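Local coordinates for protein beta-L-arabinobiosidase (Bacteroides thetaiotaomicron, PDB 5MQR) that probably hydrolyses glycosidic bonds in complex plant pectin, acting as a gut bacterial beta-L-arabinobiosidase, at residues Y325-I336 against L348-T356; P382-S390 against W399-V407. All blocks are in the same frame, centred on the assembly; numbering follows the deposited sequence.

Contact 1 (Y325-I336 against L348-T356); sequences YNPSEFRWPLAI and LNLVHGEIT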
ATOM      1  N   TYR A 325      20.997  -7.129   0.688  1.00 21.21           N
ATOM      2  CA  TYR A 325      22.399  -6.835   0.946  1.00 20.72           C
ATOM      3  C   TYR A 325      22.609  -6.327   2.354  1.00 20.23           C
ATOM      4  O   TYR A 325      21.664  -5.933   3.017  1.00 19.55           O
ATOM      5  CB  TYR A 325      22.941  -5.793  -0.039  1.00 21.08           C
ATOM      6  CG  TYR A 325      22.251  -4.429  -0.061  1.00 20.65           C
ATOM      7  CD1 TYR A 325      20.965  -4.272  -0.582  1.00 20.80           C
ATOM      8  CD2 TYR A 325      22.897  -3.290   0.394  1.00 20.76           C
ATOM      9  CE1 TYR A 325      20.342  -3.018  -0.638  1.00 20.66           C
ATOM     10  CE2 TYR A 325      22.279  -2.038   0.348  1.00 20.82           C
ATOM     11  CZ  TYR A 325      21.003  -1.909  -0.173  1.00 20.50           C
ATOM     12  OH  TYR A 325      20.392  -0.700  -0.196  1.00 20.14           O
ATOM     13  N   ASN A 326      23.871  -6.324   2.778  1.00 20.43           N
ATOM     14  CA  ASN A 326      24.305  -5.622   3.992  1.00 20.75           C
ATOM     15  C   ASN A 326      24.524  -4.154   3.596  1.00 20.50           C
ATOM     16  O   ASN A 326      25.437  -3.885   2.838  1.00 20.52           O
ATOM     17  CB  ASN A 326      25.601  -6.220   4.567  1.00 21.14           C
ATOM     18  CG  ASN A 326      25.470  -7.714   4.892  1.00 21.65           C
ATOM     19  OD1 ASN A 326      25.988  -8.588   4.152  1.00 22.59           O
ATOM     20  ND2 ASN A 326      24.779  -8.019   5.997  1.00 21.03           N
ATOM     21  N   PRO A 327      23.692  -3.220   4.114  1.00 20.46           N
ATOM     22  CA  PRO A 327      23.762  -1.798   3.793  1.00 20.82           C
ATOM     23  C   PRO A 327      24.827  -1.100   4.654  1.00 21.62           C
ATOM     24  O   PRO A 327      24.558  -0.106   5.335  1.00 21.43           O
ATOM     25  CB  PRO A 327      22.344  -1.322   4.122  1.00 20.31           C
ATOM     26  CG  PRO A 327      22.007  -2.120   5.336  1.00 20.18           C
ATOM     27  CD  PRO A 327      22.631  -3.469   5.120  1.00 20.06           C
ATOM     28  N   SER A 328      26.041  -1.638   4.632  1.00 22.49           N
ATOM     29  CA  SER A 328      26.989  -1.365   5.682  1.00 22.98           C
ATOM     30  C   SER A 328      28.361  -1.885   5.341  1.00 23.14           C
ATOM     31  O   SER A 328      28.506  -2.765   4.481  1.00 22.60           O
ATOM     32  CB  SER A 328      26.496  -2.021   6.982  1.00 23.20           C
ATOM     33  OG  SER A 328      27.373  -1.727   8.060  1.00 24.02           O
ATOM     34  N   GLU A 329      29.362  -1.328   6.022  1.00 23.79           N
ATOM     35  CA  GLU A 329      30.740  -1.855   5.970  1.00 24.58           C
ATOM     36  C   GLU A 329      30.936  -3.052   6.938  1.00 24.45           C
ATOM     37  O   GLU A 329      31.942  -3.747   6.876  1.00 24.37           O
ATOM     38  CB  GLU A 329      31.763  -0.750   6.240  1.00 25.40           C
ATOM     39  CG  GLU A 329      31.823   0.294   5.121  1.00 26.18           C
ATOM     40  CD  GLU A 329      32.352  -0.268   3.796  1.00 26.82           C
ATOM     41  OE1 GLU A 329      33.317  -1.067   3.837  1.00 27.64           O
ATOM     42  OE2 GLU A 329      31.791   0.055   2.715  1.00 26.89           O
ATOM     43  N   PHE A 330      29.951  -3.277   7.802  1.00 23.83           N
ATOM     44  CA  PHE A 330      29.881  -4.452   8.665  1.00 24.13           C
ATOM     45  C   PHE A 330      28.854  -5.380   8.044  1.00 24.04           C
ATOM     46  O   PHE A 330      27.993  -4.929   7.271  1.00 23.96           O
ATOM     47  CB  PHE A 330      29.452  -4.045  10.069  1.00 24.04           C
ATOM     48  CG  PHE A 330      30.369  -3.034  10.705  1.00 24.55           C
ATOM     49  CD1 PHE A 330      30.207  -1.675  10.460  1.00 24.36           C
ATOM     50  CD2 PHE A 330      31.393  -3.442  11.542  1.00 25.00           C
ATOM     51  CE1 PHE A 330      31.044  -0.740  11.039  1.00 24.83           C
ATOM     52  CE2 PHE A 330      32.257  -2.515  12.117  1.00 25.71           C
ATOM     53  CZ  PHE A 330      32.081  -1.153  11.864  1.00 25.80           C
ATOM     54  N   ARG A 331      28.921  -6.667   8.365  1.00 23.49           N
ATOM     55  CA  ARG A 331      27.985  -7.614   7.777  1.00 23.22           C
ATOM     56  C   ARG A 331      26.692  -7.714   8.561  1.00 22.18           C
ATOM     57  O   ARG A 331      26.245  -8.793   8.890  1.00 22.80           O
ATOM     58  CB  ARG A 331      28.665  -8.966   7.553  1.00 23.87           C
ATOM     59  CG  ARG A 331      29.919  -8.805   6.722  1.00 24.83           C
ATOM     60  CD  ARG A 331      30.504 -10.129   6.293  1.00 26.26           C
ATOM     61  NE  ARG A 331      31.728  -9.933   5.518  1.00 27.45           N
ATOM     62  CZ  ARG A 331      32.228 -10.783   4.617  1.00 28.23           C
ATOM     63  NH1 ARG A 331      31.644 -11.952   4.352  1.00 28.74           N
ATOM     64  NH2 ARG A 331      33.339 -10.454   3.960  1.00 29.09           N
ATOM     65  N   TRP A 332      26.057  -6.574   8.805  1.00 21.71           N
ATOM     66  CA  TRP A 332      24.722  -6.527   9.401  1.00 20.77           C
ATOM     67  C   TRP A 332      24.094  -5.142   9.208  1.00 20.23           C
ATOM     68  O   TRP A 332      24.811  -4.198   8.988  1.00 19.91           O
ATOM     69  CB  TRP A 332      24.800  -6.821  10.893  1.00 20.67           C
ATOM     70  CG  TRP A 332      25.483  -5.770  11.743  1.00 20.61           C
ATOM     71  CD1 TRP A 332      24.942  -4.599  12.195  1.00 20.73           C
ATOM     72  CD2 TRP A 332      26.805  -5.827  12.279  1.00 20.90           C
ATOM     73  NE1 TRP A 332      25.847  -3.924  12.993  1.00 20.64           N
ATOM     74  CE2 TRP A 332      27.005  -4.649  13.043  1.00 21.07           C
ATOM     75  CE3 TRP A 332      27.844  -6.760  12.197  1.00 21.12           C
ATOM     76  CZ2 TRP A 332      28.213  -4.378  13.711  1.00 21.38           C
ATOM     77  CZ3 TRP A 332      29.052  -6.493  12.879  1.00 21.35           C
ATOM     78  CH2 TRP A 332      29.217  -5.320  13.627  1.00 21.60           C
ATOM     79  N   PRO A 333      22.776  -5.013   9.259  1.00 20.08           N
ATOM     80  CA  PRO A 333      21.828  -6.119   9.101  1.00 19.94           C
ATOM     81  C   PRO A 333      21.795  -6.603   7.661  1.00 19.63           C
ATOM     82  O   PRO A 333      22.587  -6.158   6.833  1.00 18.93           O
ATOM     83  CB  PRO A 333      20.496  -5.469   9.443  1.00 19.76           C
ATOM     84  CG  PRO A 333      20.673  -4.063   8.919  1.00 20.08           C
ATOM     85  CD  PRO A 333      22.120  -3.705   9.091  1.00 20.07           C
ATOM     86  N   LEU A 334      20.894  -7.525   7.381  1.00 19.74           N
ATOM     87  CA  LEU A 334      20.588  -7.875   6.007  1.00 20.58           C
ATOM     88  C   LEU A 334      19.323  -7.073   5.696  1.00 20.54           C
ATOM     89  O   LEU A 334      18.343  -7.143   6.455  1.00 21.06           O
ATOM     90  CB  LEU A 334      20.339  -9.365   5.854  1.00 20.84           C
ATOM     91  CG  LEU A 334      20.315  -9.903   4.420  1.00 21.27           C
ATOM     92  CD1 LEU A 334      21.698  -9.786   3.799  1.00 21.95           C
ATOM     93  CD2 LEU A 334      19.875 -11.354   4.418  1.00 21.57           C
ATOM     94  N   ALA A 335      19.375  -6.294   4.621  1.00 20.17           N
ATOM     95  CA  ALA A 335      18.333  -5.332   4.285  1.00 20.06           C
ATOM     96  C   ALA A 335      17.826  -5.560   2.867  1.00 19.78           C
ATOM     97  O   ALA A 335      18.428  -6.298   2.085  1.00 20.02           O
ATOM     98  CB  ALA A 335      18.899  -3.924   4.418  1.00 20.31           C
ATOM     99  N   ILE A 336      16.722  -4.906   2.554  1.00 19.38           N
ATOM    100  CA  ILE A 336      16.095  -4.977   1.250  1.00 19.20           C
ATOM    101  C   ILE A 336      15.782  -3.547   0.774  1.00 19.47           C
ATOM    102  O   ILE A 336      15.328  -2.690   1.556  1.00 18.87           O
ATOM    103  CB  ILE A 336      14.825  -5.867   1.247  1.00 19.13           C
ATOM    104  CG1 ILE A 336      14.227  -5.955  -0.178  1.00 19.75           C
ATOM    105  CG2 ILE A 336      13.775  -5.395   2.268  1.00 18.54           C
ATOM    106  CD1 ILE A 336      13.111  -6.976  -0.320  1.00 20.28           C
ATOM    107  N   LEU A 348      14.742   1.348   1.892  1.00 20.17           N
ATOM    108  CA  LEU A 348      15.675   0.540   2.669  1.00 20.11           C
ATOM    109  C   LEU A 348      14.987   0.073   3.934  1.00 19.95           C
ATOM    110  O   LEU A 348      14.619   0.880   4.768  1.00 21.25           O
ATOM    111  CB  LEU A 348      16.926   1.328   3.012  1.00 20.12           C
ATOM    112  CG  LEU A 348      18.009   0.534   3.750  1.00 20.14           C
ATOM    113  CD1 LEU A 348      18.556  -0.551   2.837  1.00 20.49           C
ATOM    114  CD2 LEU A 348      19.104   1.462   4.233  1.00 20.31           C
ATOM    115  N   ASN A 349      14.791  -1.230   4.047  1.00 19.82           N
ATOM    116  CA  ASN A 349      14.134  -1.856   5.193  1.00 20.00           C
ATOM    117  C   ASN A 349      14.849  -3.155   5.562  1.00 20.13           C
ATOM    118  O   ASN A 349      15.747  -3.619   4.845  1.00 19.69           O
ATOM    119  CB  ASN A 349      12.675  -2.143   4.851  1.00 20.14           C
ATOM    120  CG  ASN A 349      11.869  -0.864   4.633  1.00 20.50           C
ATOM    121  OD1 ASN A 349      11.715  -0.407   3.502  1.00 20.26           O
ATOM    122  ND2 ASN A 349      11.401  -0.265   5.722  1.00 20.65           N
ATOM    123  N   LEU A 350      14.456  -3.714   6.695  1.00 20.46           N
ATOM    124  CA  LEU A 350      15.105  -4.894   7.273  1.00 20.70           C
ATOM    125  C   LEU A 350      14.551  -6.207   6.733  1.00 20.74           C
ATOM    126  O   LEU A 350      13.329  -6.368   6.544  1.00 20.39           O
ATOM    127  CB  LEU A 350      14.921  -4.878   8.789  1.00 21.04           C
ATOM    128  CG  LEU A 350      15.727  -5.913   9.589  1.00 21.71           C
ATOM    129  CD1 LEU A 350      17.199  -5.520   9.577  1.00 21.64           C
ATOM    130  CD2 LEU A 350      15.155  -5.953  10.992  1.00 21.78           C
ATOM    131  N   VAL A 351      15.464  -7.141   6.480  1.00 20.64           N
ATOM    132  CA  VAL A 351      15.125  -8.540   6.232  1.00 20.68           C
ATOM    133  C   VAL A 351      15.501  -9.334   7.487  1.00 20.98           C
ATOM    134  O   VAL A 351      14.633  -9.937   8.089  1.00 21.93           O
ATOM    135  CB  VAL A 351      15.850  -9.101   4.996  1.00 20.93           C
ATOM    136  CG1 VAL A 351      15.614 -10.604   4.852  1.00 21.09           C
ATOM    137  CG2 VAL A 351      15.392  -8.364   3.744  1.00 20.67           C
ATOM    138  N   HIS A 352      16.772  -9.291   7.886  1.00 20.61           N
ATOM    139  CA  HIS A 352      17.277 -10.038   9.042  1.00 20.62           C
ATOM    140  C   HIS A 352      18.148  -9.113   9.893  1.00 20.53           C
ATOM    141  O   HIS A 352      19.183  -8.642   9.440  1.00 20.54           O
ATOM    142  CB  HIS A 352      18.051 -11.269   8.545  1.00 20.57           C
ATOM    143  CG  HIS A 352      18.574 -12.162   9.630  1.00 20.50           C
ATOM    144  ND1 HIS A 352      18.223 -13.490   9.731  1.00 20.97           N
ATOM    145  CD2 HIS A 352      19.490 -11.943  10.604  1.00 20.02           C
ATOM    146  CE1 HIS A 352      18.876 -14.040  10.741  1.00 20.93           C
ATOM    147  NE2 HIS A 352      19.642 -13.117  11.291  1.00 20.37           N
ATOM    148  N   GLY A 353      17.700  -8.840  11.117  1.00 20.87           N
ATOM    149  CA  GLY A 353      18.335  -7.864  12.001  1.00 21.31           C
ATOM    150  C   GLY A 353      18.940  -8.403  13.269  1.00 22.04           C
ATOM    151  O   GLY A 353      19.425  -7.631  14.092  1.00 22.13           O
ATOM    152  N   GLU A 354      18.931  -9.725  13.413  1.00 23.27           N
ATOM    153  CA  GLU A 354      19.523 -10.420  14.564  1.00 24.21           C
ATOM    154  C   GLU A 354      20.932 -10.926  14.226  1.00 23.88           C
ATOM    155  O   GLU A 354      21.247 -11.186  13.057  1.00 23.49           O
ATOM    156  CB  GLU A 354      18.634 -11.610  14.938  1.00 25.81           C
ATOM    157  CG  GLU A 354      17.209 -11.229  15.338  1.00 27.39           C
ATOM    158  CD  GLU A 354      17.150 -10.529  16.692  1.00 29.83           C
ATOM    159  OE1 GLU A 354      17.995 -10.839  17.565  1.00 31.58           O
ATOM    160  OE2 GLU A 354      16.248  -9.678  16.910  1.00 31.56           O
ATOM    161  N   ILE A 355      21.787 -11.042  15.242  1.00 23.17           N
ATOM    162  CA  ILE A 355      23.081 -11.673  15.070  1.00 22.90           C
ATOM    163  C   ILE A 355      23.250 -12.688  16.199  1.00 22.86           C
ATOM    164  O   ILE A 355      23.562 -12.323  17.350  1.00 22.99           O
ATOM    165  CB  ILE A 355      24.269 -10.679  15.079  1.00 23.42           C
ATOM    166  CG1 ILE A 355      24.095  -9.560  14.043  1.00 23.25           C
ATOM    167  CG2 ILE A 355      25.594 -11.417  14.836  1.00 23.52           C
ATOM    168  CD1 ILE A 355      25.175  -8.495  14.111  1.00 23.18           C
ATOM    169  N   THR A 356      23.041 -13.957  15.859  1.00 22.39           N
ATOM    170  CA  THR A 356      23.464 -15.070  16.688  1.00 22.65           C
ATOM    171  C   THR A 356      24.941 -14.843  17.066  1.00 22.89           C
ATOM    172  O   THR A 356      25.724 -14.419  16.213  1.00 23.25           O
ATOM    173  CB  THR A 356      23.345 -16.394  15.904  1.00 22.67           C
ATOM    174  OG1 THR A 356      22.065 -16.462  15.257  1.00 22.02           O
ATOM    175  CG2 THR A 356      23.492 -17.585  16.824  1.00 23.18           C
TER
HETATM  176  O   HOH W   1      12.741  -1.675   1.325  1.00 15.97           O
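Y325 touches L348 beside an antiparallel pairing of L334-I336 with N349-H352, the outer part of a four-stranded sheet consistent with one blade of a beta propeller. The pairing contains a classic beta bulge. Y325 CG sits between the backbone N and the carbonyl carbon (chi1 59°), and from there the side chain crosses that of L348 at about a right angle. Y325 OH touches L348 CD1 at 3.5 Å and is hydrogen-bonded to S337. I355 CD1 lies over one face of the W332 indole, toward its rim, 3.6 Å from W332 CD2; F330 CB lies over the opposite face. W332 NE1 bonds to the backbone of P38. A cis peptide leads into P333, whose CB presses closely on L350 CD1. Opposite the bulge, L334 N donates to H352 O at 2.9 Å. L334 O is gripped by two donors, V351 N and H352 N, which arrive from the same face of the carbonyl plane. This double grip takes up the extra residue of the second strand. A335 sets CB against L348 CD1 at 3.7 Å. I336 restores regular pairing: its N donates to N349 O at 2.8 Å, and its O accepts from N349 N. V351 CG2 packs on I336 CB at 3.6 Å. N349 ND2 is bonded to S46, while a water donates to N349 OD1 at 2.7 Å and to I336 O at 2.8 Å.

Contact 2 (P382-S390 against W399-V407); sequences PADGDLWVS and WISRIPVPV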
ATOM      1  N   PRO A 382       9.337 -19.858  -7.156  1.00 27.48           N
ATOM      2  CA  PRO A 382       8.594 -20.533  -6.113  1.00 27.83           C
ATOM      3  C   PRO A 382       7.099 -20.237  -6.194  1.00 28.09           C
ATOM      4  O   PRO A 382       6.703 -19.089  -6.431  1.00 27.94           O
ATOM      5  CB  PRO A 382       9.213 -19.981  -4.833  1.00 27.42           C
ATOM      6  CG  PRO A 382      10.609 -19.673  -5.226  1.00 27.42           C
ATOM      7  CD  PRO A 382      10.478 -19.105  -6.610  1.00 27.42           C
ATOM      8  N   ALA A 383       6.302 -21.279  -5.971  1.00 29.07           N
ATOM      9  CA  ALA A 383       4.843 -21.278  -6.186  1.00 29.52           C
ATOM     10  C   ALA A 383       4.105 -20.220  -5.387  1.00 28.71           C
ATOM     11  O   ALA A 383       3.102 -19.726  -5.854  1.00 28.64           O
ATOM     12  CB  ALA A 383       4.239 -22.666  -5.894  1.00 30.22           C
ATOM     13  N   ASP A 384       4.593 -19.864  -4.199  1.00 28.16           N
ATOM     14  CA  ASP A 384       3.927 -18.832  -3.380  1.00 27.34           C
ATOM     15  C   ASP A 384       4.101 -17.384  -3.925  1.00 26.75           C
ATOM     16  O   ASP A 384       3.494 -16.447  -3.416  1.00 25.60           O
ATOM     17  CB  ASP A 384       4.378 -18.935  -1.917  1.00 27.65           C
ATOM     18  CG  ASP A 384       5.883 -18.612  -1.708  1.00 27.81           C
ATOM     19  OD1 ASP A 384       6.565 -18.105  -2.625  1.00 27.19           O
ATOM     20  OD2 ASP A 384       6.387 -18.863  -0.594  1.00 28.24           O
ATOM     21  N   GLY A 385       4.952 -17.218  -4.944  1.00 26.77           N
ATOM     22  CA  GLY A 385       5.176 -15.927  -5.590  1.00 25.80           C
ATOM     23  C   GLY A 385       6.131 -15.013  -4.832  1.00 24.80           C
ATOM     24  O   GLY A 385       6.447 -13.905  -5.307  1.00 24.96           O
ATOM     25  N   ASP A 386       6.620 -15.465  -3.686  1.00 23.68           N
ATOM     26  CA  ASP A 386       7.361 -14.602  -2.793  1.00 23.81           C
ATOM     27  C   ASP A 386       8.859 -14.659  -3.105  1.00 23.65           C
ATOM     28  O   ASP A 386       9.309 -15.454  -3.954  1.00 23.95           O
ATOM     29  CB  ASP A 386       7.088 -14.996  -1.328  1.00 24.29           C
ATOM     30  CG  ASP A 386       5.634 -14.787  -0.916  1.00 24.90           C
ATOM     31  OD1 ASP A 386       4.974 -13.852  -1.388  1.00 25.56           O
ATOM     32  OD2 ASP A 386       5.144 -15.552  -0.080  1.00 26.19           O
ATOM     33  N   LEU A 387       9.604 -13.803  -2.401  1.00 23.28           N
ATOM     34  CA  LEU A 387      11.047 -13.645  -2.554  1.00 23.45           C
ATOM     35  C   LEU A 387      11.770 -14.455  -1.490  1.00 23.53           C
ATOM     36  O   LEU A 387      11.604 -14.178  -0.289  1.00 24.01           O
ATOM     37  CB  LEU A 387      11.445 -12.179  -2.405  1.00 22.97           C
ATOM     38  CG  LEU A 387      12.937 -11.823  -2.283  1.00 22.87           C
ATOM     39  CD1 LEU A 387      13.706 -12.286  -3.498  1.00 23.06           C
ATOM     40  CD2 LEU A 387      13.101 -10.324  -2.116  1.00 22.37           C
ATOM     41  N   TRP A 388      12.569 -15.432  -1.926  1.00 22.86           N
ATOM     42  CA  TRP A 388      13.319 -16.281  -1.026  1.00 22.75           C
ATOM     43  C   TRP A 388      14.790 -16.070  -1.278  1.00 22.58           C
ATOM     44  O   TRP A 388      15.260 -16.155  -2.434  1.00 23.04           O
ATOM     45  CB  TRP A 388      12.966 -17.732  -1.256  1.00 23.22           C
ATOM     46  CG  TRP A 388      11.597 -18.116  -0.874  1.00 22.98           C
ATOM     47  CD1 TRP A 388      10.482 -17.963  -1.612  1.00 23.36           C
ATOM     48  CD2 TRP A 388      11.200 -18.791   0.318  1.00 23.24           C
ATOM     49  NE1 TRP A 388       9.392 -18.472  -0.946  1.00 23.46           N
ATOM     50  CE2 TRP A 388       9.814 -18.997   0.240  1.00 23.43           C
ATOM     51  CE3 TRP A 388      11.879 -19.245   1.440  1.00 22.94           C
ATOM     52  CZ2 TRP A 388       9.098 -19.637   1.246  1.00 23.69           C
ATOM     53  CZ3 TRP A 388      11.169 -19.878   2.430  1.00 23.21           C
ATOM     54  CH2 TRP A 388       9.798 -20.066   2.332  1.00 23.55           C
ATOM     55  N   VAL A 389      15.508 -15.783  -0.199  1.00 21.91           N
ATOM     56  CA  VAL A 389      16.923 -15.476  -0.258  1.00 22.15           C
ATOM     57  C   VAL A 389      17.651 -16.316   0.772  1.00 21.75           C
ATOM     58  O   VAL A 389      17.269 -16.333   1.948  1.00 20.99           O
ATOM     59  CB  VAL A 389      17.214 -13.982   0.047  1.00 22.59           C
ATOM     60  CG1 VAL A 389      18.699 -13.695  -0.107  1.00 23.04           C
ATOM     61  CG2 VAL A 389      16.449 -13.077  -0.922  1.00 23.15           C
ATOM     62  N   SER A 390      18.703 -16.985   0.311  1.00 21.67           N
ATOM     63  CA  SER A 390      19.614 -17.730   1.155  1.00 21.51           C
ATOM     64  C   SER A 390      20.767 -16.834   1.625  1.00 21.62           C
ATOM     65  O   SER A 390      21.129 -15.868   0.958  1.00 22.12           O
ATOM     66  CB  SER A 390      20.142 -18.960   0.402  1.00 21.96           C
ATOM     67  OG  SER A 390      21.070 -18.617  -0.629  1.00 21.79           O
ATOM     68  N   TRP A 399      20.835 -20.128   6.803  1.00 21.59           N
ATOM     69  CA  TRP A 399      19.498 -19.559   6.931  1.00 21.57           C
ATOM     70  C   TRP A 399      18.837 -19.352   5.557  1.00 21.64           C
ATOM     71  O   TRP A 399      19.510 -19.304   4.507  1.00 21.17           O
ATOM     72  CB  TRP A 399      19.576 -18.186   7.607  1.00 21.14           C
ATOM     73  CG  TRP A 399      19.862 -18.200   9.039  1.00 20.85           C
ATOM     74  CD1 TRP A 399      21.069 -18.397   9.632  1.00 21.36           C
ATOM     75  CD2 TRP A 399      18.935 -17.946  10.089  1.00 20.75           C
ATOM     76  NE1 TRP A 399      20.953 -18.278  10.990  1.00 21.30           N
ATOM     77  CE2 TRP A 399      19.651 -18.021  11.305  1.00 20.83           C
ATOM     78  CE3 TRP A 399      17.567 -17.665  10.123  1.00 20.53           C
ATOM     79  CZ2 TRP A 399      19.051 -17.848  12.538  1.00 21.13           C
ATOM     80  CZ3 TRP A 399      16.955 -17.497  11.366  1.00 21.02           C
ATOM     81  CH2 TRP A 399      17.701 -17.587  12.560  1.00 21.14           C
ATOM     82  N   ILE A 400      17.520 -19.199   5.593  1.00 21.88           N
ATOM     83  CA  ILE A 400      16.754 -18.683   4.456  1.00 22.54           C
ATOM     84  C   ILE A 400      15.747 -17.633   4.978  1.00 22.29           C
ATOM     85  O   ILE A 400      15.341 -17.685   6.120  1.00 21.73           O
ATOM     86  CB  ILE A 400      16.083 -19.839   3.649  1.00 23.14           C
ATOM     87  CG1 ILE A 400      15.852 -19.439   2.183  1.00 23.32           C
ATOM     88  CG2 ILE A 400      14.768 -20.324   4.298  1.00 23.54           C
ATOM     89  CD1 ILE A 400      15.475 -20.600   1.256  1.00 23.86           C
ATOM     90  N   SER A 401      15.390 -16.663   4.148  1.00 22.78           N
ATOM     91  CA  SER A 401      14.323 -15.731   4.490  1.00 23.38           C
ATOM     92  C   SER A 401      13.310 -15.705   3.378  1.00 23.64           C
ATOM     93  O   SER A 401      13.657 -15.680   2.203  1.00 23.12           O
ATOM     94  CB  SER A 401      14.842 -14.315   4.767  1.00 23.72           C
ATOM     95  OG  SER A 401      15.287 -14.182   6.117  1.00 24.20           O
ATOM     96  N   ARG A 402      12.048 -15.738   3.774  1.00 24.55           N
ATOM     97  CA  ARG A 402      10.935 -15.536   2.868  1.00 25.49           C
ATOM     98  C   ARG A 402      10.434 -14.102   3.052  1.00 24.35           C
ATOM     99  O   ARG A 402      10.120 -13.697   4.158  1.00 24.17           O
ATOM    100  CB  ARG A 402       9.830 -16.509   3.200  1.00 26.83           C
ATOM    101  CG  ARG A 402       8.591 -16.346   2.349  1.00 28.75           C
ATOM    102  CD  ARG A 402       7.428 -16.901   3.128  1.00 31.03           C
ATOM    103  NE  ARG A 402       6.243 -17.045   2.319  1.00 33.47           N
ATOM    104  CZ  ARG A 402       5.034 -17.357   2.787  1.00 35.15           C
ATOM    105  NH1 ARG A 402       4.815 -17.524   4.087  1.00 35.03           N
ATOM    106  NH2 ARG A 402       4.024 -17.470   1.923  1.00 37.18           N
ATOM    107  N   ILE A 403      10.332 -13.375   1.954  1.00 23.82           N
ATOM    108  CA  ILE A 403       9.839 -11.999   1.949  1.00 24.03           C
ATOM    109  C   ILE A 403       8.576 -11.947   1.074  1.00 24.21           C
ATOM    110  O   ILE A 403       8.657 -12.220  -0.126  1.00 24.43           O
ATOM    111  CB  ILE A 403      10.917 -11.044   1.428  1.00 23.42           C
ATOM    112  CG1 ILE A 403      12.142 -11.128   2.353  1.00 23.32           C
ATOM    113  CG2 ILE A 403      10.379  -9.626   1.329  1.00 23.09           C
ATOM    114  CD1 ILE A 403      13.457 -10.926   1.644  1.00 23.71           C
ATOM    115  N   PRO A 404       7.405 -11.639   1.681  1.00 24.39           N
ATOM    116  CA  PRO A 404       6.169 -11.607   0.872  1.00 25.15           C
ATOM    117  C   PRO A 404       6.183 -10.553  -0.229  1.00 24.55           C
ATOM    118  O   PRO A 404       6.728  -9.480  -0.032  1.00 24.41           O
ATOM    119  CB  PRO A 404       5.064 -11.320   1.897  1.00 24.95           C
ATOM    120  CG  PRO A 404       5.625 -11.890   3.169  1.00 25.30           C
ATOM    121  CD  PRO A 404       7.099 -11.560   3.119  1.00 24.61           C
ATOM    122  N   VAL A 405       5.627 -10.927  -1.378  1.00 24.36           N
ATOM    123  CA  VAL A 405       5.540 -10.103  -2.575  1.00 24.54           C
ATOM    124  C   VAL A 405       4.054 -10.042  -2.958  1.00 24.47           C
ATOM    125  O   VAL A 405       3.350 -11.066  -2.893  1.00 23.21           O
ATOM    126  CB  VAL A 405       6.382 -10.710  -3.706  1.00 25.21           C
ATOM    127  CG1 VAL A 405       6.233  -9.948  -5.013  1.00 25.43           C
ATOM    128  CG2 VAL A 405       7.845 -10.743  -3.278  1.00 25.09           C
ATOM    129  N   PRO A 406       3.539  -8.855  -3.302  1.00 24.98           N
ATOM    130  CA  PRO A 406       4.279  -7.572  -3.307  1.00 24.57           C
ATOM    131  C   PRO A 406       4.819  -7.157  -1.941  1.00 23.45           C
ATOM    132  O   PRO A 406       4.184  -7.409  -0.923  1.00 22.18           O
ATOM    133  CB  PRO A 406       3.233  -6.541  -3.810  1.00 25.11           C
ATOM    134  CG  PRO A 406       1.930  -7.263  -3.958  1.00 25.22           C
ATOM    135  CD  PRO A 406       2.122  -8.732  -3.722  1.00 24.88           C
ATOM    136  N   VAL A 407       5.990  -6.524  -1.938  1.00 23.92           N
ATOM    137  CA  VAL A 407       6.672  -6.199  -0.686  1.00 24.27           C
ATOM    138  C   VAL A 407       5.984  -5.004  -0.036  1.00 24.74           C
ATOM    139  O   VAL A 407       5.932  -3.965  -0.624  1.00 25.17           O
ATOM    140  CB  VAL A 407       8.162  -5.912  -0.922  1.00 24.14           C
ATOM    141  CG1 VAL A 407       8.876  -5.651   0.421  1.00 23.88           C
ATOM    142  CG2 VAL A 407       8.824  -7.073  -1.690  1.00 23.97           C
TER
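D386 OD2 is gripped by two nitrogens of R402, NE and NH2. Both bonds are weak and bent, NE at 3.0 Å, since the two donors share one oxygen; the carboxylate and guanidinium planes lie 53° apart. D386 OD1 takes a straighter bond from V405 N at 3.0 Å, met from above the carboxylate plane. The side chains of D384 and R402 come from opposite directions, with carboxylate and guanidinium planes 13° apart. D384 OD2 forms a longer salt bridge with R402 NE, at 3.4 Å. R402 NH1 is held by Y114 and A426. D384 also fixes its neighbours: OD1 accepts from D386 N at 2.8 Å in an Asx turn, and OD2 offers its syn lone pair to W388 NE1 at 3.1 Å, nearly in the indole plane. With CG anti to the backbone N (chi1 178°), the R402 chain runs extended over W388. R402 CB lies 3.5 Å from the centroid of the six-membered ring, almost on its normal, in a CH-pi contact. I400 CD1 touches the same indole at CE3. Replacing W388 by an alanine would probably uncover the aliphatic part of R402 and rob D384 of its indole donor. On the sheet face away from W388 and R402, L387 and I403 lie side by side, L387 CD2 3.8 Å from I403 CD1. The backbones pair antiparallel, L387 with I403 and V389 with S401. This is a beta hairpin, and because strand 397-403 also pairs with strand 52-57, from near the N-terminus, it is consistent with the closing blade of a beta propeller.

Both contacts pair antiparallel strands, but in different sheets; strand 349-350 is followed along the chain by strand 387-393. The two sheets pack face to face through aliphatic groups: I336 CD1 meets L387 CD2 at 3.8 Å, and V351 CG2 meets I403 CD1 at 3.8 Å. H352 and W399 add an edge-to-face ring contact. Contact 1 is buried almost throughout. It relies on backbone bonds and apolar side chains. Contact 2 is buried along its strands but partly exposed at its turn end, and there a charged network of acids and arginine takes over. Each contact includes an outermost strand of its sheet. Only contact 1 has a bulge; contact 2 is a regular hairpin.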